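Borrelidin polyketide synthase, type I (PDB 6OBT) probably dehydrates beta-hydroxyacyl intermediates carried on an acyl carrier protein, as a dehydratase domain of the modular synthase that builds the polyketide borrelidin. Local coordinates at residues 86-91 with 222-227; 95-100 with 132-137; 166-171 with 201-206; 283-286 with 290-293. All blocks are in the same frame, centred on the assembly; numbering follows the deposited sequence.

Contact 1 (86-91 with 222-227)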
loop_
_atom_site.group_PDB
_atom_site.type_symbol
_atom_site.label_atom_id
_atom_site.label_comp_id
_atom_site.label_asym_id
_atom_site.label_seq_id
_atom_site.Cartn_x
_atom_site.Cartn_y
_atom_site.Cartn_z
ATOM N N TRP A 86 -18.958 -0.961 4.908
ATOM C CA TRP A 86 -17.881 -1.887 5.243
ATOM C C TRP A 86 -18.197 -3.294 4.762
ATOM O O TRP A 86 -17.281 -4.054 4.443
ATOM C CB TRP A 86 -17.618 -1.886 6.743
ATOM C CG TRP A 86 -17.274 -0.494 7.314
ATOM C CD1 TRP A 86 -17.971 0.195 8.253
ATOM C CD2 TRP A 86 -16.151 0.330 6.960
ATOM N NE1 TRP A 86 -17.358 1.406 8.507
ATOM C CE2 TRP A 86 -16.240 1.509 7.725
ATOM C CE3 TRP A 86 -15.085 0.185 6.060
ATOM C CZ2 TRP A 86 -15.288 2.540 7.634
ATOM C CZ3 TRP A 86 -14.148 1.201 5.966
ATOM C CH2 TRP A 86 -14.258 2.367 6.746
ATOM N N VAL A 87 -19.480 -3.660 4.681
ATOM C CA VAL A 87 -19.811 -4.974 4.129
ATOM C C VAL A 87 -19.567 -4.994 2.625
ATOM O O VAL A 87 -19.030 -5.968 2.079
ATOM C CB VAL A 87 -21.265 -5.367 4.465
ATOM C CG1 VAL A 87 -21.538 -6.813 3.973
ATOM C CG2 VAL A 87 -21.509 -5.253 5.949
ATOM N N GLU A 88 -20.009 -3.940 1.930
ATOM C CA GLU A 88 -19.741 -3.787 0.505
ATOM C C GLU A 88 -18.249 -3.900 0.192
ATOM O O GLU A 88 -17.847 -4.594 -0.763
ATOM C CB GLU A 88 -20.323 -2.439 0.046
ATOM C CG GLU A 88 -19.603 -1.761 -1.136
ATOM C CD GLU A 88 -20.052 -2.335 -2.461
ATOM O OE1 GLU A 88 -19.676 -1.808 -3.526
ATOM O OE2 GLU A 88 -20.795 -3.334 -2.427
ATOM N N LEU A 89 -17.401 -3.224 0.984
ATOM C CA LEU A 89 -15.957 -3.318 0.761
ATOM C C LEU A 89 -15.444 -4.728 1.022
ATOM O O LEU A 89 -14.572 -5.213 0.303
ATOM C CB LEU A 89 -15.212 -2.304 1.645
ATOM C CG LEU A 89 -15.469 -0.845 1.279
ATOM C CD1 LEU A 89 -14.778 0.121 2.263
ATOM C CD2 LEU A 89 -15.051 -0.567 -0.146
ATOM N N ALA A 90 -15.955 -5.396 2.060
ATOM C CA ALA A 90 -15.539 -6.771 2.305
ATOM C C ALA A 90 -15.937 -7.679 1.145
ATOM O O ALA A 90 -15.147 -8.536 0.723
ATOM C CB ALA A 90 -16.142 -7.278 3.615
ATOM N N LEU A 91 -17.157 -7.503 0.612
ATOM C CA LEU A 91 -17.601 -8.312 -0.526
ATOM C C LEU A 91 -16.714 -8.075 -1.741
ATOM O O LEU A 91 -16.424 -9.006 -2.507
ATOM C CB LEU A 91 -19.062 -7.993 -0.871
ATOM C CG LEU A 91 -20.101 -8.577 0.081
ATOM C CD1 LEU A 91 -21.426 -7.795 0.026
ATOM C CD2 LEU A 91 -20.343 -10.040 -0.297
ATOM N N ASP A 222 -21.444 2.249 -11.324
ATOM C CA ASP A 222 -20.427 1.490 -12.045
ATOM C C ASP A 222 -19.334 0.971 -11.114
ATOM O O ASP A 222 -18.867 -0.163 -11.273
ATOM C CB ASP A 222 -19.824 2.350 -13.155
ATOM C CG ASP A 222 -20.628 2.290 -14.434
ATOM O OD1 ASP A 222 -21.371 1.305 -14.624
ATOM O OD2 ASP A 222 -20.521 3.226 -15.251
ATOM N N ALA A 223 -18.915 1.771 -10.133
ATOM C CA ALA A 223 -17.750 1.402 -9.334
ATOM C C ALA A 223 -18.128 0.797 -7.986
ATOM O O ALA A 223 -17.343 0.868 -7.032
ATOM C CB ALA A 223 -16.833 2.610 -9.142
ATOM N N TYR A 224 -19.305 0.192 -7.891
ATOM C CA TYR A 224 -19.765 -0.451 -6.672
ATOM C C TYR A 224 -20.240 -1.860 -6.992
ATOM O O TYR A 224 -20.602 -2.171 -8.127
ATOM C CB TYR A 224 -20.893 0.353 -6.020
ATOM C CG TYR A 224 -20.459 1.738 -5.617
ATOM C CD1 TYR A 224 -19.879 1.960 -4.380
ATOM C CD2 TYR A 224 -20.646 2.826 -6.464
ATOM C CE1 TYR A 224 -19.472 3.215 -3.992
ATOM C CE2 TYR A 224 -20.245 4.108 -6.079
ATOM C CZ TYR A 224 -19.657 4.290 -4.840
ATOM O OH TYR A 224 -19.241 5.547 -4.434
ATOM N N GLY A 225 -20.210 -2.723 -5.982
ATOM C CA GLY A 225 -20.829 -4.021 -6.111
ATOM C C GLY A 225 -22.328 -3.798 -5.962
ATOM O O GLY A 225 -23.097 -4.000 -6.911
ATOM N N LEU A 226 -22.732 -3.345 -4.776
ATOM C CA LEU A 226 -24.088 -2.865 -4.502
ATOM C C LEU A 226 -23.988 -1.472 -3.911
ATOM O O LEU A 226 -23.427 -1.301 -2.818
ATOM C CB LEU A 226 -24.835 -3.803 -3.547
ATOM C CG LEU A 226 -26.284 -3.408 -3.222
ATOM C CD1 LEU A 226 -27.115 -3.415 -4.499
ATOM C CD2 LEU A 226 -26.883 -4.345 -2.196
ATOM N N HIS A 227 -24.515 -0.474 -4.629
ATOM C CA HIS A 227 -24.384 0.916 -4.193
ATOM C C HIS A 227 -24.790 1.067 -2.727
ATOM O O HIS A 227 -25.867 0.583 -2.333
ATOM C CB HIS A 227 -25.257 1.836 -5.051
ATOM C CG HIS A 227 -24.951 3.293 -4.888
ATOM N ND1 HIS A 227 -25.412 4.037 -3.821
ATOM C CD2 HIS A 227 -24.236 4.144 -5.663
ATOM C CE1 HIS A 227 -24.982 5.283 -3.940
ATOM N NE2 HIS A 227 -24.267 5.376 -5.051
#
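The carboxylate of Glu88 faces two consecutive backbone N-H groups, those of Gly225 and Leu226, and takes one on each oxygen. Gly225 N donates a hydrogen bond to Glu88 OE1 (2.7 Å), which accepts on its syn lone pair. Leu226 N reaches Glu88 OE2 at 3.0 Å in a nearly straight bond (177° at the hydrogen), also on the syn side but 30° out of the carboxylate plane. The fork fixes the rotation of the carboxylate, and a bend at chi2 (82°) turns it toward the loop. Glu88 OE1 also lies at the edge of the Tyr224 ring, close to its plane, 3.5 Å from Tyr224 CB, and it is hydrogen-bonded by His42 NE2 as well. Polyketide synthase dehydratases have a double hotdog fold, in which long helices are wrapped by curved antiparallel strands; Glu88 projects from one such helix, 83-97, to the loop leading into helix 228-236. His227, the N-cap of that second helix, follows directly and bonds Gly229 N through ND1. Phe231 touches both Glu88 and Leu226, adding an apolar wall beside a buried acid. The Tyr224 ring also meets Phe44 edge-to-face.

Contact 2 (95-100 with 132-137)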
loop_
_atom_site.group_PDB
_atom_site.type_symbol
_atom_site.label_atom_id
_atom_site.label_comp_id
_atom_site.label_asym_id
_atom_site.label_seq_id
_atom_site.Cartn_x
_atom_site.Cartn_y
_atom_site.Cartn_z
ATOM N N HIS A 95 -14.142 -11.092 -2.986
ATOM C CA HIS A 95 -14.264 -11.582 -4.351
ATOM C C HIS A 95 -12.934 -11.487 -5.084
ATOM O O HIS A 95 -12.533 -12.424 -5.779
ATOM C CB HIS A 95 -15.330 -10.793 -5.100
ATOM C CG HIS A 95 -15.508 -11.228 -6.517
ATOM N ND1 HIS A 95 -16.275 -12.316 -6.868
ATOM C CD2 HIS A 95 -15.009 -10.729 -7.673
ATOM C CE1 HIS A 95 -16.243 -12.469 -8.180
ATOM N NE2 HIS A 95 -15.482 -11.519 -8.692
ATOM N N GLN A 96 -12.230 -10.365 -4.941
ATOM C CA GLN A 96 -10.922 -10.260 -5.581
ATOM C C GLN A 96 -9.919 -11.253 -5.016
ATOM O O GLN A 96 -8.939 -11.580 -5.697
ATOM C CB GLN A 96 -10.386 -8.831 -5.457
ATOM C CG GLN A 96 -11.095 -7.868 -6.407
ATOM C CD GLN A 96 -10.407 -6.519 -6.514
ATOM O OE1 GLN A 96 -9.666 -6.114 -5.624
ATOM N NE2 GLN A 96 -10.655 -5.817 -7.615
ATOM N N ALA A 97 -10.130 -11.742 -3.795
ATOM C CA ALA A 97 -9.173 -12.639 -3.161
ATOM C C ALA A 97 -9.585 -14.103 -3.262
ATOM O O ALA A 97 -8.873 -14.970 -2.740
ATOM C CB ALA A 97 -8.963 -12.237 -1.689
ATOM N N GLY A 98 -10.697 -14.395 -3.941
ATOM C CA GLY A 98 -11.197 -15.743 -4.090
ATOM C C GLY A 98 -12.159 -16.202 -3.018
ATOM O O GLY A 98 -12.458 -17.398 -2.959
ATOM N N CYS A 99 -12.647 -15.297 -2.165
ATOM C CA CYS A 99 -13.517 -15.628 -1.033
ATOM C C CYS A 99 -14.869 -14.955 -1.277
ATOM O O CYS A 99 -15.079 -13.797 -0.917
ATOM C CB CYS A 99 -12.901 -15.170 0.295
ATOM S SG CYS A 99 -11.406 -16.046 0.840
ATOM N N ASP A 100 -15.791 -15.686 -1.885
ATOM C CA ASP A 100 -17.064 -15.113 -2.307
ATOM C C ASP A 100 -18.056 -14.921 -1.162
ATOM O O ASP A 100 -19.220 -14.586 -1.422
ATOM C CB ASP A 100 -17.690 -15.990 -3.388
ATOM C CG ASP A 100 -18.088 -17.348 -2.863
ATOM O OD1 ASP A 100 -19.293 -17.677 -2.895
ATOM O OD2 ASP A 100 -17.188 -18.083 -2.403
ATOM N N GLY A 132 -8.872 -20.957 1.956
ATOM C CA GLY A 132 -10.262 -20.621 1.756
ATOM C C GLY A 132 -10.879 -19.767 2.844
ATOM O O GLY A 132 -12.070 -19.438 2.745
ATOM N N THR A 133 -10.117 -19.407 3.878
ATOM C CA THR A 133 -10.603 -18.574 4.976
ATOM C C THR A 133 -9.570 -17.496 5.269
ATOM O O THR A 133 -8.398 -17.806 5.510
ATOM C CB THR A 133 -10.870 -19.409 6.234
ATOM O OG1 THR A 133 -11.973 -20.295 6.001
ATOM C CG2 THR A 133 -11.198 -18.502 7.406
ATOM N N ARG A 134 -10.001 -16.234 5.250
ATOM C CA ARG A 134 -9.108 -15.101 5.436
ATOM C C ARG A 134 -9.738 -14.095 6.387
ATOM O O ARG A 134 -10.957 -13.929 6.420
ATOM C CB ARG A 134 -8.783 -14.424 4.093
ATOM C CG ARG A 134 -8.083 -15.345 3.097
ATOM C CD ARG A 134 -7.506 -14.567 1.933
ATOM N NE ARG A 134 -7.137 -15.445 0.830
ATOM C CZ ARG A 134 -6.397 -15.073 -0.208
ATOM N NH1 ARG A 134 -5.929 -13.831 -0.284
ATOM N NH2 ARG A 134 -6.132 -15.941 -1.174
ATOM N N THR A 135 -8.901 -13.443 7.186
ATOM C CA THR A 135 -9.410 -12.362 8.010
ATOM C C THR A 135 -9.460 -11.071 7.206
ATOM O O THR A 135 -8.746 -10.894 6.219
ATOM C CB THR A 135 -8.537 -12.153 9.241
ATOM O OG1 THR A 135 -7.238 -11.723 8.818
ATOM C CG2 THR A 135 -8.414 -13.449 10.017
ATOM N N VAL A 136 -10.333 -10.167 7.629
ATOM C CA VAL A 136 -10.454 -8.858 7.005
ATOM C C VAL A 136 -10.675 -7.842 8.112
ATOM O O VAL A 136 -11.352 -8.130 9.106
ATOM C CB VAL A 136 -11.586 -8.811 5.950
ATOM C CG1 VAL A 136 -12.986 -9.115 6.564
ATOM C CG2 VAL A 136 -11.592 -7.478 5.235
ATOM N N SER A 137 -10.070 -6.669 7.964
ATOM C CA SER A 137 -10.302 -5.581 8.904
ATOM C C SER A 137 -10.316 -4.271 8.138
ATOM O O SER A 137 -9.665 -4.135 7.097
ATOM C CB SER A 137 -9.265 -5.558 10.036
ATOM O OG SER A 137 -7.929 -5.384 9.560
#
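Arg134 leaves its strand with CG anti to the carbonyl carbon (chi1 -61°) and then runs extended from CG to NE, a shape that carries the guanidinium to Ala97 at the end of helix 83-97. Cys99 likewise sets SG anti to its own carbonyl carbon (chi1 -68°), which brings the sulfur to the aliphatic base of the same arginine. The two meetings differ in kind. Ala97 O lies over one face of the guanidinium, displaced toward its rim and 3.3 Å from Arg134 NH2; because the carbonyl oxygen sits above the plane, the angle is too poor for a hydrogen bond. Ala97 CB adds a contact of 3.7 Å to Arg134 NH1. Closer to the strand, Cys99 SG packs 4.1 Å from Arg134 CG and 3.9 Å from Gly132 O, at van der Waals range. The helix stops in a Schellman motif: Gly98 has positive phi (90°), and its N returns to His95 O at 3.3 Å. A cationic group laid over a carbonyl at this C-terminal end would be electrostatically favourable, since the helix dipole probably makes the end slightly negative. Arg134 NH1 also makes a long, weak ion pair with Glu127 OE2. In the hotdog layout the contact joins the last turn of the helix to the start of strand 134-142, which runs between strands 119-127 and 148-156; Val125 of the former touches Arg134, and Leu155 of the latter touches Cys99.

Contact 3 (166-171 with 201-206)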
loop_
_atom_site.group_PDB
_atom_site.type_symbol
_atom_site.label_atom_id
_atom_site.label_comp_id
_atom_site.label_asym_id
_atom_site.label_seq_id
_atom_site.Cartn_x
_atom_site.Cartn_y
_atom_site.Cartn_z
ATOM N N PRO A 166 -40.560 -16.919 -7.046
ATOM C CA PRO A 166 -41.577 -17.534 -7.919
ATOM C C PRO A 166 -42.733 -16.609 -8.295
ATOM O O PRO A 166 -43.387 -16.857 -9.318
ATOM C CB PRO A 166 -42.061 -18.733 -7.090
ATOM C CG PRO A 166 -41.008 -18.928 -6.011
ATOM C CD PRO A 166 -40.533 -17.543 -5.715
ATOM N N GLU A 167 -43.041 -15.591 -7.488
ATOM C CA GLU A 167 -44.060 -14.597 -7.830
ATOM C C GLU A 167 -43.778 -13.312 -7.059
ATOM O O GLU A 167 -43.157 -13.331 -5.991
ATOM C CB GLU A 167 -45.487 -15.089 -7.536
ATOM C CG GLU A 167 -45.821 -15.333 -6.067
ATOM C CD GLU A 167 -45.418 -16.716 -5.603
ATOM O OE1 GLU A 167 -44.247 -17.088 -5.792
ATOM O OE2 GLU A 167 -46.286 -17.439 -5.065
ATOM N N TRP A 168 -44.246 -12.189 -7.618
ATOM C CA TRP A 168 -44.066 -10.886 -6.965
ATOM C C TRP A 168 -45.280 -9.980 -7.166
ATOM O O TRP A 168 -45.727 -9.792 -8.314
ATOM C CB TRP A 168 -42.819 -10.186 -7.488
ATOM C CG TRP A 168 -42.497 -8.940 -6.697
ATOM C CD1 TRP A 168 -42.750 -7.650 -7.055
ATOM C CD2 TRP A 168 -41.872 -8.888 -5.413
ATOM N NE1 TRP A 168 -42.309 -6.786 -6.070
ATOM C CE2 TRP A 168 -41.773 -7.526 -5.047
ATOM C CE3 TRP A 168 -41.392 -9.860 -4.531
ATOM C CZ2 TRP A 168 -41.200 -7.114 -3.849
ATOM C CZ3 TRP A 168 -40.821 -9.444 -3.333
ATOM C CH2 TRP A 168 -40.739 -8.088 -3.005
ATOM N N PRO A 169 -45.837 -9.401 -6.090
ATOM C CA PRO A 169 -45.467 -9.617 -4.687
ATOM C C PRO A 169 -45.830 -11.033 -4.225
ATOM O O PRO A 169 -46.528 -11.720 -4.939
ATOM C CB PRO A 169 -46.305 -8.575 -3.933
ATOM C CG PRO A 169 -46.854 -7.662 -4.974
ATOM C CD PRO A 169 -46.964 -8.464 -6.212
ATOM N N PRO A 170 -45.326 -11.470 -3.067
ATOM C CA PRO A 170 -45.876 -12.682 -2.462
ATOM C C PRO A 170 -47.346 -12.437 -2.223
ATOM O O PRO A 170 -47.808 -11.303 -2.292
ATOM C CB PRO A 170 -45.067 -12.838 -1.170
ATOM C CG PRO A 170 -43.870 -11.974 -1.343
ATOM C CD PRO A 170 -44.327 -10.825 -2.186
ATOM N N THR A 171 -48.106 -13.504 -1.995
ATOM C CA THR A 171 -49.561 -13.362 -2.084
ATOM C C THR A 171 -50.223 -13.797 -0.790
ATOM O O THR A 171 -49.691 -14.596 -0.004
ATOM C CB THR A 171 -50.145 -14.095 -3.296
ATOM O OG1 THR A 171 -51.591 -14.041 -3.242
ATOM C CG2 THR A 171 -49.751 -15.478 -3.251
ATOM N N ARG A 201 -42.275 0.625 -2.036
ATOM C CA ARG A 201 -43.493 -0.073 -1.636
ATOM C C ARG A 201 -43.127 -1.181 -0.661
ATOM O O ARG A 201 -42.019 -1.709 -0.703
ATOM C CB ARG A 201 -44.248 -0.664 -2.849
ATOM C CG ARG A 201 -44.221 0.192 -4.115
ATOM C CD ARG A 201 -45.505 0.038 -4.919
ATOM N NE ARG A 201 -45.677 -1.328 -5.398
ATOM C CZ ARG A 201 -45.554 -1.696 -6.670
ATOM N NH1 ARG A 201 -45.263 -0.791 -7.596
ATOM N NH2 ARG A 201 -45.721 -2.965 -7.019
ATOM N N ALA A 202 -44.057 -1.518 0.229
ATOM C CA ALA A 202 -43.832 -2.603 1.175
ATOM C C ALA A 202 -45.143 -3.346 1.432
ATOM O O ALA A 202 -46.234 -2.777 1.318
ATOM C CB ALA A 202 -43.229 -2.081 2.492
ATOM N N TRP A 203 -45.020 -4.641 1.744
ATOM C CA TRP A 203 -46.139 -5.485 2.146
ATOM C C TRP A 203 -45.719 -6.320 3.344
ATOM O O TRP A 203 -44.548 -6.659 3.499
ATOM C CB TRP A 203 -46.602 -6.480 1.061
ATOM C CG TRP A 203 -46.937 -5.932 -0.285
ATOM C CD1 TRP A 203 -48.191 -5.802 -0.832
ATOM C CD2 TRP A 203 -46.016 -5.478 -1.279
ATOM N NE1 TRP A 203 -48.099 -5.285 -2.101
ATOM C CE2 TRP A 203 -46.774 -5.076 -2.399
ATOM C CE3 TRP A 203 -44.620 -5.366 -1.330
ATOM C CZ2 TRP A 203 -46.186 -4.567 -3.553
ATOM C CZ3 TRP A 203 -44.037 -4.863 -2.483
ATOM C CH2 TRP A 203 -44.819 -4.475 -3.581
ATOM N N ARG A 204 -46.694 -6.697 4.156
ATOM C CA ARG A 204 -46.516 -7.777 5.114
ATOM C C ARG A 204 -46.901 -9.085 4.436
ATOM O O ARG A 204 -48.005 -9.205 3.897
ATOM C CB ARG A 204 -47.368 -7.545 6.364
ATOM C CG ARG A 204 -47.353 -8.689 7.370
ATOM C CD ARG A 204 -47.852 -8.197 8.725
ATOM N NE ARG A 204 -48.119 -9.275 9.679
ATOM C CZ ARG A 204 -48.253 -9.090 10.991
ATOM N NH1 ARG A 204 -48.145 -7.870 11.505
ATOM N NH2 ARG A 204 -48.497 -10.121 11.792
ATOM N N ALA A 205 -45.997 -10.054 4.466
ATOM C CA ALA A 205 -46.206 -11.365 3.855
ATOM C C ALA A 205 -46.076 -12.406 4.958
ATOM O O ALA A 205 -44.962 -12.817 5.297
ATOM C CB ALA A 205 -45.197 -11.611 2.732
ATOM N N GLY A 206 -47.202 -12.834 5.512
ATOM C CA GLY A 206 -47.145 -13.719 6.662
ATOM C C GLY A 206 -46.394 -13.032 7.785
ATOM O O GLY A 206 -46.735 -11.915 8.195
#
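Trp168 and Pro169, linked by a cis peptide bond, belong to an irregular segment that passes strand 199-205 without backbone pairing, its nearest alpha carbons being 6.5 Å apart, Pro170 CA to Ala205 CA. Side chains therefore make the whole contact. Pro169 lies on the indole of Trp203: its CB stands over the centre of the six-membered ring in a CH-pi contact, 4.0 Å from the centroid and 16° off the normal, while Pro169 CG sits over the CZ2-CE2 side of the indole, 3.5 Å from Trp203 CZ2. Trp168 meets the six-membered ring of the same indole obliquely. With CG anti to its backbone N (chi1 -172°), its ring swings toward the strand and Trp168 CZ2 comes within 3.9 Å of Trp203 CZ3. The planes stand at 80°, yet the pair is neither a stack nor edge-to-face. Further along, Pro170 CB touches Ala205 CB at 4.1 Å. At the indole edge, near the plane of Trp203, lies Arg201 NH2. That guanidinium is salt-bridged to Glu212 OE1, and the same oxygen accepts Trp168 NE1, so one carboxylate ties the loop to the strand. This surface contact lays a loop over the outer strands of what is probably the second hotdog. Strand 199-205 runs between strands 174-176 and 208-214; Val210 of the latter touches Trp168, Pro170 and Trp203, and Arg272 and Arg274 of strand 270-276 lie against Trp168 and Pro170.

Contact 4 (283-286 with 290-293)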
loop_
_atom_site.group_PDB
_atom_site.type_symbol
_atom_site.label_atom_id
_atom_site.label_comp_id
_atom_site.label_asym_id
_atom_site.label_seq_id
_atom_site.Cartn_x
_atom_site.Cartn_y
_atom_site.Cartn_z
ATOM N N GLN A 283 -33.124 -11.632 1.893
ATOM C CA GLN A 283 -32.923 -12.080 0.523
ATOM C C GLN A 283 -33.314 -10.923 -0.374
ATOM O O GLN A 283 -34.349 -10.283 -0.148
ATOM C CB GLN A 283 -33.789 -13.313 0.165
ATOM C CG GLN A 283 -33.568 -14.546 0.999
ATOM C CD GLN A 283 -34.728 -15.497 0.887
ATOM O OE1 GLN A 283 -34.683 -16.440 0.108
ATOM N NE2 GLN A 283 -35.784 -15.246 1.653
ATOM N N ALA A 284 -32.506 -10.656 -1.389
ATOM C CA ALA A 284 -32.854 -9.643 -2.377
ATOM C C ALA A 284 -32.678 -10.188 -3.787
ATOM O O ALA A 284 -31.707 -10.892 -4.073
ATOM C CB ALA A 284 -32.013 -8.390 -2.215
ATOM N N TRP A 285 -33.632 -9.858 -4.662
ATOM C CA TRP A 285 -33.604 -10.203 -6.081
ATOM C C TRP A 285 -33.693 -8.918 -6.899
ATOM O O TRP A 285 -34.092 -7.870 -6.384
ATOM C CB TRP A 285 -34.768 -11.138 -6.464
ATOM C CG TRP A 285 -34.819 -12.435 -5.699
ATOM C CD1 TRP A 285 -34.337 -13.637 -6.107
ATOM C CD2 TRP A 285 -35.383 -12.652 -4.395
ATOM N NE1 TRP A 285 -34.562 -14.597 -5.147
ATOM C CE2 TRP A 285 -35.189 -14.012 -4.079
ATOM C CE3 TRP A 285 -36.024 -11.828 -3.464
ATOM C CZ2 TRP A 285 -35.637 -14.576 -2.882
ATOM C CZ3 TRP A 285 -36.454 -12.388 -2.266
ATOM C CH2 TRP A 285 -36.273 -13.751 -1.995
ATOM N N ASP A 286 -33.319 -8.980 -8.179
ATOM C CA ASP A 286 -33.589 -7.827 -9.032
ATOM C C ASP A 286 -35.039 -7.853 -9.539
ATOM O O ASP A 286 -35.831 -8.739 -9.206
ATOM C CB ASP A 286 -32.587 -7.751 -10.185
ATOM C CG ASP A 286 -32.701 -8.907 -11.168
ATOM O OD1 ASP A 286 -33.630 -9.736 -11.075
ATOM O OD2 ASP A 286 -31.810 -8.995 -12.045
ATOM N N LEU A 290 -33.912 -12.373 -10.439
ATOM C CA LEU A 290 -32.623 -13.040 -10.341
ATOM C C LEU A 290 -31.956 -12.669 -9.022
ATOM O O LEU A 290 -32.093 -11.537 -8.561
ATOM C CB LEU A 290 -31.733 -12.641 -11.499
ATOM C CG LEU A 290 -32.214 -13.120 -12.864
ATOM C CD1 LEU A 290 -31.132 -12.843 -13.887
ATOM C CD2 LEU A 290 -32.609 -14.610 -12.841
ATOM N N PRO A 291 -31.251 -13.603 -8.381
ATOM C CA PRO A 291 -30.704 -13.315 -7.052
ATOM C C PRO A 291 -29.670 -12.196 -7.121
ATOM O O PRO A 291 -28.969 -12.033 -8.125
ATOM C CB PRO A 291 -30.073 -14.655 -6.641
ATOM C CG PRO A 291 -30.801 -15.664 -7.434
ATOM C CD PRO A 291 -31.073 -15.015 -8.754
ATOM N N VAL A 292 -29.625 -11.384 -6.058
ATOM C CA VAL A 292 -28.669 -10.279 -5.950
ATOM C C VAL A 292 -27.915 -10.378 -4.627
ATOM O O VAL A 292 -26.682 -10.295 -4.595
ATOM C CB VAL A 292 -29.356 -8.898 -6.065
ATOM C CG1 VAL A 292 -28.315 -7.747 -5.875
ATOM C CG2 VAL A 292 -30.100 -8.741 -7.386
ATOM N N LEU A 293 -28.635 -10.549 -3.518
ATOM C CA LEU A 293 -27.976 -10.463 -2.221
ATOM C C LEU A 293 -28.636 -11.386 -1.213
ATOM O O LEU A 293 -29.872 -11.497 -1.171
ATOM C CB LEU A 293 -27.983 -9.012 -1.706
ATOM C CG LEU A 293 -27.540 -8.686 -0.276
ATOM C CD1 LEU A 293 -26.011 -8.645 -0.171
ATOM C CD2 LEU A 293 -28.155 -7.362 0.185
#
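One carbonyl, Ala284 O, accepts two successive backbone N-H groups, from Val292 N at 2.9 Å and from Leu293 N at 3.1 Å. This is the signature of a classic beta bulge, set in the hairpin of strands 281-286 and 291-301. Both donors approach from the same face of the carbonyl plane, tilted from it. The extra residue is accommodated by Val292, whose psi of -49° departs from strand values and shifts the register by one. On one side of the bulge, Ala284 and Leu293 form an antiparallel hydrogen-bonded pair, with Ala284 N to Leu293 O at 2.8 Å and their side chains on a common face. On the other, Trp285 and Pro291 make a non-hydrogen-bonded pair whose side chains diverge, although Trp285 CD1 still lies 3.8 Å from Pro291 CA. The indole NE1 is hydrogen-bonded outside the hairpin, to Glu163 O. Val292 CG2 packs against the Trp285-Asp286 peptide, 3.3 Å from Asp286 N. Strand 270-276 pairs with the other edge of strand 281-286, and Leu271 there touches Ala284 and Val292. Near the turn, Asp286 N bonds Leu290 O at 2.9 Å. A chi1 of 66° sets Asp286 CG between the backbone N and the carbonyl carbon, with OD1 beside Leu290 N and also hydrogen-bonded with Ser288 OG. Leu290 N reaches Asp286 OD1 at 2.7 Å, coming from above the carboxylate plane, 38° out of it.

In the fold
Contacts 1 and 2 share helix 83-97, contact 1 near its middle and contact 2 at its C-terminal end, with centres about 14 Å apart. Along the chain, both contact 2 and contact 3 fall between the two segments of contact 1; contact 4 follows after it. Contacts 2 and 3 lie farthest apart, about 34 Å between centres. The centres of contacts 3 and 4 are about 14 Å apart; strands 270-276 and 208-214 lie between the strand of contact 4 (281-286) and that of contact 3 (199-205). Contact 1 touches contact 4 through Leu226 CD2 and Leu293 CD2, 4.0 Å apart. Its loop thus connects helix 83-97 to the start of helix 228-236 and to the hairpin of contact 4, consistent with a double hotdog dehydratase.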